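Local coordinates for protein murein peptide amidase A (Escherichia coli O157:H7, PDB 5HXD) that probably hydrolyses the gamma-D-glutamyl-diaminopimelic acid amide bond of murein tripeptide, using one zinc ion per subunit, in the breakdown of cell-wall muropeptides, at residues A[29-34]-A[145-150]; A[64-69]-A[230-235]; A[169-174]-A[205-210]. All blocks are in the same frame, centred on the assembly; numbering follows the deposited sequence.

In the fold
All three contacts belong to one peptidase M14 domain built round a mixed, mainly parallel sheet. Contact 1 joins the 18-22/28-31 hairpin to the end of helix 136-148, near edge strand 74-76; contact 2 joins the chain just past helix 53-65 to that just past helix 224-230; contact 3 lays helix 170-178 on strand 206-210 of the sheet. Along the chain, contacts 1 and 2 cross, while both segments of contact 3 fall between those of contact 2. Their centres lie 16 to 19 Å apart. Contacts 2 and 3 touch, W233 meeting W174 edge-to-face and packing on L171, so the C-terminal tail is tied to the helix packed on strand 206-210. Contacts 1 and 2 also touch the second subunit.

Contact 1 of 3, residues A[29-34]-A[145-150]; sequences LIWFPA and IHRIQP
W31 carries this contact alone from its side, reaching from strand 28-31 to R147 and I148 in the last turn of helix 136-148. The apolar part is small: the far rim of the indole, CH2, lies 3.9 Å from CG2 of I148, and CZ3 is almost as close to the same methyl. The indole and the isoleucine pass alongside with their tips pointing opposite ways. With chi1 at 69°, the indole CG of W31 stands between the backbone N and the carbonyl carbon, and the six-membered ring is carried out toward the helix end.

The polar part is mediated by water. NE1 of W31 donates to a water lying at the edge of the indole, in its plane, at 2.9 Å. That water also accepts a weak bond from R147 NH1, at 2.7 Å, and so ties the ring to the arginine, which has no direct hydrogen bond to it.

The third element is van der Waals contact between NH1 of R147 and CZ2 of W31, 3.6 Å apart. The indole comes to the edge of the guanidinium, and the planes are turned 63° from each other, so there is no flat stack. A bend at chi3 (-49°) brings the arginine tip round to the ring.

On its own side W31 has P33 CD over one face; around it pack L144 of the helix and V76 of strand 74-76, while I148 reaches H74. This is the packing of a helix C-terminus against a two-stranded antiparallel beta hairpin, 18-22 with 28-31, at the rim of the alpha/beta M14 fold.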
loop_
_atom_site.group_PDB
_atom_site.type_symbol
_atom_site.label_atom_id
_atom_site.label_comp_id
_atom_site.label_asym_id
_atom_site.label_seq_id
_atom_site.Cartn_x
_atom_site.Cartn_y
_atom_site.Cartn_z
ATOM N N LEU A 29 4.491 11.812 -8.319
ATOM C CA LEU A 29 4.649 10.590 -9.085
ATOM C C LEU A 29 6.154 10.345 -9.243
ATOM O O LEU A 29 6.878 11.176 -9.762
ATOM C CB LEU A 29 3.907 10.701 -10.413
ATOM C CG LEU A 29 2.386 10.868 -10.195
ATOM C CD1 LEU A 29 1.683 11.333 -11.448
ATOM C CD2 LEU A 29 1.749 9.574 -9.690
ATOM N N ILE A 30 6.617 9.216 -8.722
ATOM C CA ILE A 30 8.038 8.937 -8.550
ATOM C C ILE A 30 8.484 7.832 -9.503
ATOM O O ILE A 30 7.774 6.842 -9.675
ATOM C CB ILE A 30 8.342 8.519 -7.076
ATOM C CG1 ILE A 30 7.875 9.609 -6.113
ATOM C CG2 ILE A 30 9.811 8.235 -6.871
ATOM C CD1 ILE A 30 7.732 9.153 -4.646
ATOM N N TRP A 31 9.646 7.998 -10.130
ATOM C CA TRP A 31 10.219 6.906 -10.910
ATOM C C TRP A 31 11.720 6.829 -10.778
ATOM O O TRP A 31 12.389 7.773 -10.350
ATOM C CB TRP A 31 9.849 7.007 -12.394
ATOM C CG TRP A 31 10.484 8.139 -13.124
ATOM C CD1 TRP A 31 10.343 9.473 -12.856
ATOM C CD2 TRP A 31 11.346 8.049 -14.272
ATOM N NE1 TRP A 31 11.062 10.216 -13.763
ATOM C CE2 TRP A 31 11.688 9.368 -14.639
ATOM C CE3 TRP A 31 11.855 6.985 -15.018
ATOM C CZ2 TRP A 31 12.523 9.648 -15.725
ATOM C CZ3 TRP A 31 12.676 7.264 -16.104
ATOM C CH2 TRP A 31 13.006 8.585 -16.444
ATOM N N PHE A 32 12.233 5.677 -11.179
ATOM C CA PHE A 32 13.610 5.324 -10.946
ATOM C C PHE A 32 14.243 4.983 -12.268
ATOM O O PHE A 32 14.261 3.817 -12.641
ATOM C CB PHE A 32 13.690 4.140 -9.982
ATOM C CG PHE A 32 13.062 4.412 -8.646
ATOM C CD1 PHE A 32 13.822 4.882 -7.598
ATOM C CD2 PHE A 32 11.709 4.221 -8.447
ATOM C CE1 PHE A 32 13.250 5.154 -6.376
ATOM C CE2 PHE A 32 11.131 4.484 -7.220
ATOM C CZ PHE A 32 11.905 4.951 -6.187
ATOM N N PRO A 33 14.740 6.003 -12.990
ATOM C CA PRO A 33 15.353 5.811 -14.315
ATOM C C PRO A 33 16.533 4.845 -14.263
ATOM O O PRO A 33 17.331 4.900 -13.314
ATOM C CB PRO A 33 15.817 7.228 -14.717
ATOM C CG PRO A 33 15.795 8.024 -13.481
ATOM C CD PRO A 33 14.762 7.415 -12.571
ATOM N N ALA A 34 16.624 3.963 -15.261
ATOM C CA ALA A 34 17.699 2.974 -15.333
ATOM C C ALA A 34 19.005 3.716 -15.437
ATOM O O ALA A 34 19.083 4.729 -16.143
ATOM C CB ALA A 34 17.510 2.024 -16.510
ATOM N N ILE A 145 6.128 7.460 -20.740
ATOM C CA ILE A 145 6.413 6.386 -21.689
ATOM C C ILE A 145 6.682 6.924 -23.114
ATOM O O ILE A 145 7.327 6.254 -23.914
ATOM C CB ILE A 145 5.259 5.329 -21.679
ATOM C CG1 ILE A 145 5.073 4.803 -20.257
ATOM C CG2 ILE A 145 5.556 4.150 -22.600
ATOM C CD1 ILE A 145 4.005 3.737 -20.101
ATOM N N HIS A 146 6.223 8.140 -23.416
ATOM C CA HIS A 146 6.571 8.804 -24.681
ATOM C C HIS A 146 7.980 9.372 -24.618
ATOM O O HIS A 146 8.774 9.170 -25.534
ATOM C CB HIS A 146 5.584 9.920 -25.023
ATOM C CG HIS A 146 4.390 9.459 -25.810
ATOM N ND1 HIS A 146 3.145 9.321 -25.251
ATOM C CD2 HIS A 146 4.272 9.109 -27.113
ATOM C CE1 HIS A 146 2.292 8.901 -26.181
ATOM N NE2 HIS A 146 2.952 8.766 -27.310
ATOM N N ARG A 147 8.290 10.070 -23.531
ATOM C CA ARG A 147 9.628 10.625 -23.313
ATOM C C ARG A 147 10.725 9.540 -23.409
ATOM O O ARG A 147 11.682 9.679 -24.185
ATOM C CB ARG A 147 9.687 11.329 -21.948
ATOM C CG ARG A 147 10.992 12.096 -21.640
ATOM C CD ARG A 147 11.186 12.332 -20.114
ATOM N NE ARG A 147 9.984 12.880 -19.486
ATOM C CZ ARG A 147 9.699 12.769 -18.184
ATOM N NH1 ARG A 147 10.547 12.117 -17.392
ATOM N NH2 ARG A 147 8.575 13.291 -17.667
ATOM N N ILE A 148 10.569 8.454 -22.644
ATOM C CA ILE A 148 11.641 7.464 -22.500
ATOM C C ILE A 148 11.668 6.377 -23.574
ATOM O O ILE A 148 12.717 5.750 -23.779
ATOM C CB ILE A 148 11.578 6.752 -21.122
ATOM C CG1 ILE A 148 10.318 5.893 -21.014
ATOM C CG2 ILE A 148 11.665 7.754 -19.989
ATOM C CD1 ILE A 148 10.511 4.667 -20.185
ATOM N N GLN A 149 10.529 6.154 -24.237
ATOM C CA GLN A 149 10.347 5.098 -25.256
ATOM C C GLN A 149 10.909 3.723 -24.863
ATOM O O GLN A 149 11.913 3.263 -25.432
ATOM C CB GLN A 149 10.989 5.512 -26.582
ATOM C CG GLN A 149 10.542 6.842 -27.144
ATOM C CD GLN A 149 11.516 7.360 -28.199
ATOM O OE1 GLN A 149 12.549 6.730 -28.476
ATOM N NE2 GLN A 149 11.198 8.506 -28.787
ATOM N N PRO A 150 10.267 3.052 -23.905
ATOM C CA PRO A 150 10.814 1.782 -23.412
ATOM C C PRO A 150 10.758 0.656 -24.437
ATOM O O PRO A 150 9.961 0.727 -25.370
ATOM C CB PRO A 150 9.917 1.459 -22.212
ATOM C CG PRO A 150 8.630 2.130 -22.534
ATOM C CD PRO A 150 9.001 3.399 -23.248
HETATM O O HOH W 1 11.462 12.817 -14.953
#

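Contact 2 of 3, residues A[64-69]-A[230-235]; sequences RTLTPS and LLRWHP
L231 meets L66 where the chain runs on from helix 53-65, at L66, and from helix 224-230, at L231. Start at CB of L231: it sits 3.5 Å from CD2 of L66, the closest approach between the segments, and points toward the partner chain. From there CG, anti to the carbonyl carbon (chi1 -58°), steps back from L66, 4.4 Å from L66 CD2, and the two leucines run by each other in opposite directions. Of the branches, CD1 stays near the same methyl, 4.1 Å from L66 CD2, while CD2 turns off from it. The L231 side chain also packs on L59 and A62 of helix 53-65, and so meets the helix as well as the residue that follows it.

That helix links strand 43-45 to strand 74-76, neighbouring parallel strands of the central sheet: it is the helix of a beta-alpha-beta crossover, and L231 packs against its C-terminal part.

L66 holds CG anti to its own backbone N (chi1 177°), which sends CD2 across to the turn. There R232 lays the aliphatic part of its chain along L66, CB coming nearest, 4.3 Å from L66 CD2; the NH2 of R232 makes a weak hydrogen bond to N229. A type I turn from L230 to W233, with a weak bond of 3.4 Å from W233 N to L230 O, sets CB of L231 and CB of R232 on the L66 methyl. On the L66 side, T65 and T67 make backbone bonds to R5 and V3 of the N-terminal stretch.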
loop_
_atom_site.group_PDB
_atom_site.type_symbol
_atom_site.label_atom_id
_atom_site.label_comp_id
_atom_site.label_asym_id
_atom_site.label_seq_id
_atom_site.Cartn_x
_atom_site.Cartn_y
_atom_site.Cartn_z
ATOM N N ARG A 64 15.729 -2.046 -3.927
ATOM C CA ARG A 64 16.579 -1.688 -2.783
ATOM C C ARG A 64 17.605 -2.786 -2.463
ATOM O O ARG A 64 18.476 -2.595 -1.609
ATOM C CB ARG A 64 15.712 -1.396 -1.530
ATOM C CG ARG A 64 15.054 -0.004 -1.511
ATOM C CD ARG A 64 14.225 0.287 -0.248
ATOM N NE ARG A 64 12.997 -0.514 -0.185
ATOM C CZ ARG A 64 12.748 -1.458 0.720
ATOM N NH1 ARG A 64 13.637 -1.722 1.664
ATOM N NH2 ARG A 64 11.611 -2.142 0.674
ATOM N N THR A 65 17.496 -3.928 -3.147
ATOM C CA THR A 65 18.355 -5.094 -2.902
ATOM C C THR A 65 19.445 -5.255 -3.950
ATOM O O THR A 65 20.631 -5.172 -3.636
ATOM C CB THR A 65 17.537 -6.394 -2.871
ATOM O OG1 THR A 65 16.713 -6.404 -1.702
ATOM C CG2 THR A 65 18.450 -7.616 -2.853
ATOM N N LEU A 66 19.025 -5.504 -5.192
ATOM C CA LEU A 66 19.922 -5.649 -6.335
ATOM C C LEU A 66 20.949 -4.517 -6.366
ATOM O O LEU A 66 20.638 -3.382 -6.010
ATOM C CB LEU A 66 19.116 -5.690 -7.641
ATOM C CG LEU A 66 19.944 -5.776 -8.942
ATOM C CD1 LEU A 66 20.850 -7.015 -8.950
ATOM C CD2 LEU A 66 19.062 -5.707 -10.198
ATOM N N THR A 67 22.184 -4.836 -6.752
ATOM C CA THR A 67 23.235 -3.831 -6.768
ATOM C C THR A 67 22.945 -2.893 -7.926
ATOM O O THR A 67 22.669 -3.354 -9.028
ATOM C CB THR A 67 24.622 -4.465 -6.894
ATOM O OG1 THR A 67 24.730 -5.538 -5.947
ATOM C CG2 THR A 67 25.716 -3.430 -6.624
ATOM N N PRO A 68 22.952 -1.573 -7.660
ATOM C CA PRO A 68 22.458 -0.556 -8.600
ATOM C C PRO A 68 23.054 -0.639 -10.004
ATOM O O PRO A 68 22.284 -0.559 -10.971
ATOM C CB PRO A 68 22.844 0.760 -7.919
ATOM C CG PRO A 68 22.796 0.453 -6.503
ATOM C CD PRO A 68 23.234 -0.986 -6.341
ATOM N N SER A 69 24.374 -0.806 -10.115
ATOM C CA SER A 69 25.065 -0.861 -11.418
ATOM C C SER A 69 24.403 -1.815 -12.411
ATOM O O SER A 69 24.384 -1.545 -13.613
ATOM C CB SER A 69 26.534 -1.279 -11.238
ATOM O OG SER A 69 27.100 -0.762 -10.044
ATOM N N LEU A 230 14.620 -9.792 -12.684
ATOM C CA LEU A 230 13.847 -9.063 -13.690
ATOM C C LEU A 230 14.399 -7.659 -13.928
ATOM O O LEU A 230 14.359 -7.148 -15.052
ATOM C CB LEU A 230 12.377 -8.973 -13.278
ATOM C CG LEU A 230 11.491 -8.201 -14.261
ATOM C CD1 LEU A 230 11.631 -8.779 -15.671
ATOM C CD2 LEU A 230 10.038 -8.205 -13.808
ATOM N N LEU A 231 14.917 -7.038 -12.871
ATOM C CA LEU A 231 15.537 -5.713 -12.994
ATOM C C LEU A 231 16.794 -5.748 -13.879
ATOM O O LEU A 231 17.225 -4.713 -14.376
ATOM C CB LEU A 231 15.882 -5.142 -11.611
ATOM C CG LEU A 231 14.710 -4.982 -10.622
ATOM C CD1 LEU A 231 15.179 -4.924 -9.181
ATOM C CD2 LEU A 231 13.884 -3.756 -10.931
ATOM N N ARG A 232 17.367 -6.935 -14.076
ATOM C CA ARG A 232 18.589 -7.086 -14.876
ATOM C C ARG A 232 18.418 -8.059 -16.044
ATOM O O ARG A 232 19.391 -8.634 -16.514
ATOM C CB ARG A 232 19.747 -7.566 -13.988
ATOM C CG ARG A 232 19.463 -8.894 -13.278
ATOM C CD ARG A 232 20.694 -9.465 -12.576
ATOM N NE ARG A 232 20.476 -10.844 -12.128
ATOM C CZ ARG A 232 21.406 -11.602 -11.552
ATOM N NH1 ARG A 232 22.618 -11.108 -11.347
ATOM N NH2 ARG A 232 21.127 -12.848 -11.174
ATOM N N TRP A 233 17.183 -8.247 -16.500
ATOM C CA TRP A 233 16.871 -9.270 -17.487
ATOM C C TRP A 233 17.317 -8.882 -18.887
ATOM O O TRP A 233 17.090 -7.759 -19.324
ATOM C CB TRP A 233 15.372 -9.565 -17.500
ATOM C CG TRP A 233 14.930 -10.582 -18.557
ATOM C CD1 TRP A 233 14.765 -11.925 -18.374
ATOM C CD2 TRP A 233 14.589 -10.333 -19.937
ATOM N NE1 TRP A 233 14.351 -12.525 -19.544
ATOM C CE2 TRP A 233 14.229 -11.558 -20.528
ATOM C CE3 TRP A 233 14.557 -9.178 -20.745
ATOM C CZ2 TRP A 233 13.842 -11.689 -21.860
ATOM C CZ3 TRP A 233 14.167 -9.299 -22.073
ATOM C CH2 TRP A 233 13.814 -10.544 -22.615
ATOM N N HIS A 234 17.945 -9.823 -19.588
ATOM C CA HIS A 234 18.252 -9.659 -21.010
ATOM C C HIS A 234 17.914 -10.956 -21.740
ATOM O O HIS A 234 17.845 -12.018 -21.110
ATOM C CB HIS A 234 19.725 -9.261 -21.237
ATOM C CG HIS A 234 20.712 -10.200 -20.637
ATOM N ND1 HIS A 234 21.438 -9.898 -19.483
ATOM C CD2 HIS A 234 21.140 -11.430 -21.002
ATOM C CE1 HIS A 234 22.232 -10.888 -19.187
ATOM N NE2 HIS A 234 22.072 -11.851 -20.098
ATOM N N PRO A 235 17.668 -10.873 -23.066
ATOM C CA PRO A 235 17.328 -12.093 -23.812
ATOM C C PRO A 235 18.494 -13.090 -23.869
ATOM O O PRO A 235 19.616 -12.745 -23.490
ATOM C CB PRO A 235 16.955 -11.564 -25.201
ATOM C CG PRO A 235 17.518 -10.179 -25.266
ATOM C CD PRO A 235 17.512 -9.658 -23.887
#

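Contact 3 of 3, residues A[169-174]-A[205-210]; sequences SELGEW and HCITAE
I207 is the hydrophobic centre here, its CD1 pushed against the first turn of helix 170-178. That methyl is 3.8 Å from the backbone N of G172 and 3.9 Å from its CA, and CG of L171 follows at 4.3 Å. The side chain is extended beyond CG1 (chi2 -179°), which brings its terminal methyl straight to the helix backbone. The CA atoms of G172 and I207 are 7.2 Å apart, the nearest pair between helix and strand. L171 also packs on W233 and L230, and I207 on I163 of the neighbouring strand 162-164, so I207 and L171 belong to a buried apolar layer between helix and sheet.

The polar end is different in kind. S169, the N-cap residue, places OG 3.3 Å from CE1 of H205, obliquely to the imidazole, in van der Waals contact without a hydrogen bond. The polar partner of both lies outside the segments: H205 NE2 bonds to D165 OD1 and S169 OG to D165 OD2. The two side chains are thus held side by side by the two oxygens of one carboxylate. The helix starts at once behind the cap, with E173 N bonded to S169 O at 3.1 Å.

Strand 206-210 runs on to E210, the predicted proton donor/acceptor; I207 itself is about 13 Å, side chain to metal, from the zinc. The contact packs helix 170-178 on the strand that leads to that glutamate. A carboxylate gripping both the imidazole and the capping serine would tend to fix the ring's rotation and might favour a protonated H205.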
loop_
_atom_site.group_PDB
_atom_site.type_symbol
_atom_site.label_atom_id
_atom_site.label_comp_id
_atom_site.label_asym_id
_atom_site.label_seq_id
_atom_site.Cartn_x
_atom_site.Cartn_y
_atom_site.Cartn_z
ATOM N N SER A 169 6.022 -14.296 -25.642
ATOM C CA SER A 169 7.418 -14.110 -26.025
ATOM C C SER A 169 8.386 -14.723 -25.013
ATOM O O SER A 169 7.986 -15.503 -24.153
ATOM C CB SER A 169 7.717 -12.626 -26.192
ATOM O OG SER A 169 7.499 -11.953 -24.964
ATOM N N GLU A 170 9.659 -14.357 -25.111
ATOM C CA GLU A 170 10.682 -14.904 -24.222
ATOM C C GLU A 170 10.535 -14.413 -22.775
ATOM O O GLU A 170 10.569 -15.199 -21.809
ATOM C CB GLU A 170 12.072 -14.549 -24.752
ATOM C CG GLU A 170 13.215 -15.112 -23.927
ATOM C CD GLU A 170 14.567 -14.738 -24.486
ATOM O OE1 GLU A 170 14.597 -14.094 -25.556
ATOM O OE2 GLU A 170 15.594 -15.077 -23.856
ATOM N N LEU A 171 10.392 -13.099 -22.644
ATOM C CA LEU A 171 10.241 -12.450 -21.358
ATOM C C LEU A 171 9.013 -13.015 -20.654
ATOM O O LEU A 171 9.023 -13.257 -19.446
ATOM C CB LEU A 171 10.132 -10.940 -21.558
ATOM C CG LEU A 171 10.157 -10.017 -20.348
ATOM C CD1 LEU A 171 11.171 -10.504 -19.330
ATOM C CD2 LEU A 171 10.504 -8.626 -20.824
ATOM N N GLY A 172 7.972 -13.259 -21.442
ATOM C CA GLY A 172 6.746 -13.845 -20.940
ATOM C C GLY A 172 6.946 -15.242 -20.389
ATOM O O GLY A 172 6.345 -15.608 -19.370
ATOM N N GLU A 173 7.785 -16.027 -21.063
ATOM C CA GLU A 173 8.088 -17.385 -20.615
ATOM C C GLU A 173 9.161 -17.367 -19.527
ATOM O O GLU A 173 9.179 -18.234 -18.657
ATOM C CB GLU A 173 8.506 -18.265 -21.804
ATOM C CG GLU A 173 7.361 -18.439 -22.799
ATOM C CD GLU A 173 7.663 -19.359 -23.961
ATOM O OE1 GLU A 173 8.469 -18.983 -24.851
ATOM O OE2 GLU A 173 7.057 -20.452 -23.990
ATOM N N TRP A 174 10.041 -16.373 -19.563
ATOM C CA TRP A 174 10.952 -16.163 -18.455
ATOM C C TRP A 174 10.163 -15.862 -17.193
ATOM O O TRP A 174 10.395 -16.470 -16.145
ATOM C CB TRP A 174 11.925 -15.021 -18.730
ATOM C CG TRP A 174 12.893 -14.871 -17.604
ATOM C CD1 TRP A 174 14.077 -15.521 -17.460
ATOM C CD2 TRP A 174 12.745 -14.043 -16.440
ATOM N NE1 TRP A 174 14.684 -15.149 -16.285
ATOM C CE2 TRP A 174 13.886 -14.242 -15.639
ATOM C CE3 TRP A 174 11.760 -13.154 -15.997
ATOM C CZ2 TRP A 174 14.072 -13.584 -14.418
ATOM C CZ3 TRP A 174 11.946 -12.500 -14.777
ATOM C CH2 TRP A 174 13.094 -12.717 -14.007
ATOM N N HIS A 205 4.997 -3.384 -26.378
ATOM C CA HIS A 205 4.757 -4.670 -25.720
ATOM C C HIS A 205 4.530 -4.503 -24.221
ATOM O O HIS A 205 5.467 -4.160 -23.490
ATOM C CB HIS A 205 5.923 -5.632 -25.952
ATOM C CG HIS A 205 5.690 -7.011 -25.410
ATOM N ND1 HIS A 205 6.720 -7.825 -24.982
ATOM C CD2 HIS A 205 4.554 -7.722 -25.225
ATOM C CE1 HIS A 205 6.228 -8.973 -24.552
ATOM N NE2 HIS A 205 4.914 -8.941 -24.694
ATOM N N CYS A 206 3.286 -4.747 -23.782
ATOM C CA CYS A 206 2.907 -4.757 -22.364
ATOM C C CYS A 206 2.587 -6.184 -21.888
ATOM O O CYS A 206 1.908 -6.967 -22.577
ATOM C CB CYS A 206 1.702 -3.839 -22.099
ATOM S SG CYS A 206 1.087 -3.811 -20.345
ATOM N N ILE A 207 3.100 -6.508 -20.705
ATOM C CA ILE A 207 2.875 -7.784 -20.064
ATOM C C ILE A 207 2.321 -7.492 -18.691
ATOM O O ILE A 207 2.952 -6.764 -17.922
ATOM C CB ILE A 207 4.179 -8.600 -19.909
ATOM C CG1 ILE A 207 4.631 -9.204 -21.230
ATOM C CG2 ILE A 207 4.000 -9.722 -18.904
ATOM C CD1 ILE A 207 5.902 -10.037 -21.084
ATOM N N THR A 208 1.158 -8.035 -18.354
ATOM C CA THR A 208 0.728 -7.910 -16.968
ATOM C C THR A 208 1.099 -9.190 -16.213
ATOM O O THR A 208 0.745 -10.305 -16.612
ATOM C CB THR A 208 -0.782 -7.604 -16.836
ATOM O OG1 THR A 208 -1.544 -8.592 -17.532
ATOM C CG2 THR A 208 -1.092 -6.239 -17.419
ATOM N N ALA A 209 1.870 -9.006 -15.149
ATOM C CA ALA A 209 2.242 -10.085 -14.261
ATOM C C ALA A 209 1.362 -10.043 -13.019
ATOM O O ALA A 209 1.578 -9.194 -12.145
ATOM C CB ALA A 209 3.715 -9.974 -13.874
ATOM N N GLU A 210 0.383 -10.945 -12.924
ATOM C CA GLU A 210 -0.514 -10.979 -11.755
ATOM C C GLU A 210 0.010 -11.884 -10.642
ATOM O O GLU A 210 0.065 -13.104 -10.793
ATOM C CB GLU A 210 -1.909 -11.440 -12.159
ATOM C CG GLU A 210 -2.592 -10.543 -13.144
ATOM C CD GLU A 210 -3.620 -9.684 -12.486
ATOM O OE1 GLU A 210 -3.567 -9.569 -11.245
ATOM O OE2 GLU A 210 -4.488 -9.140 -13.203
#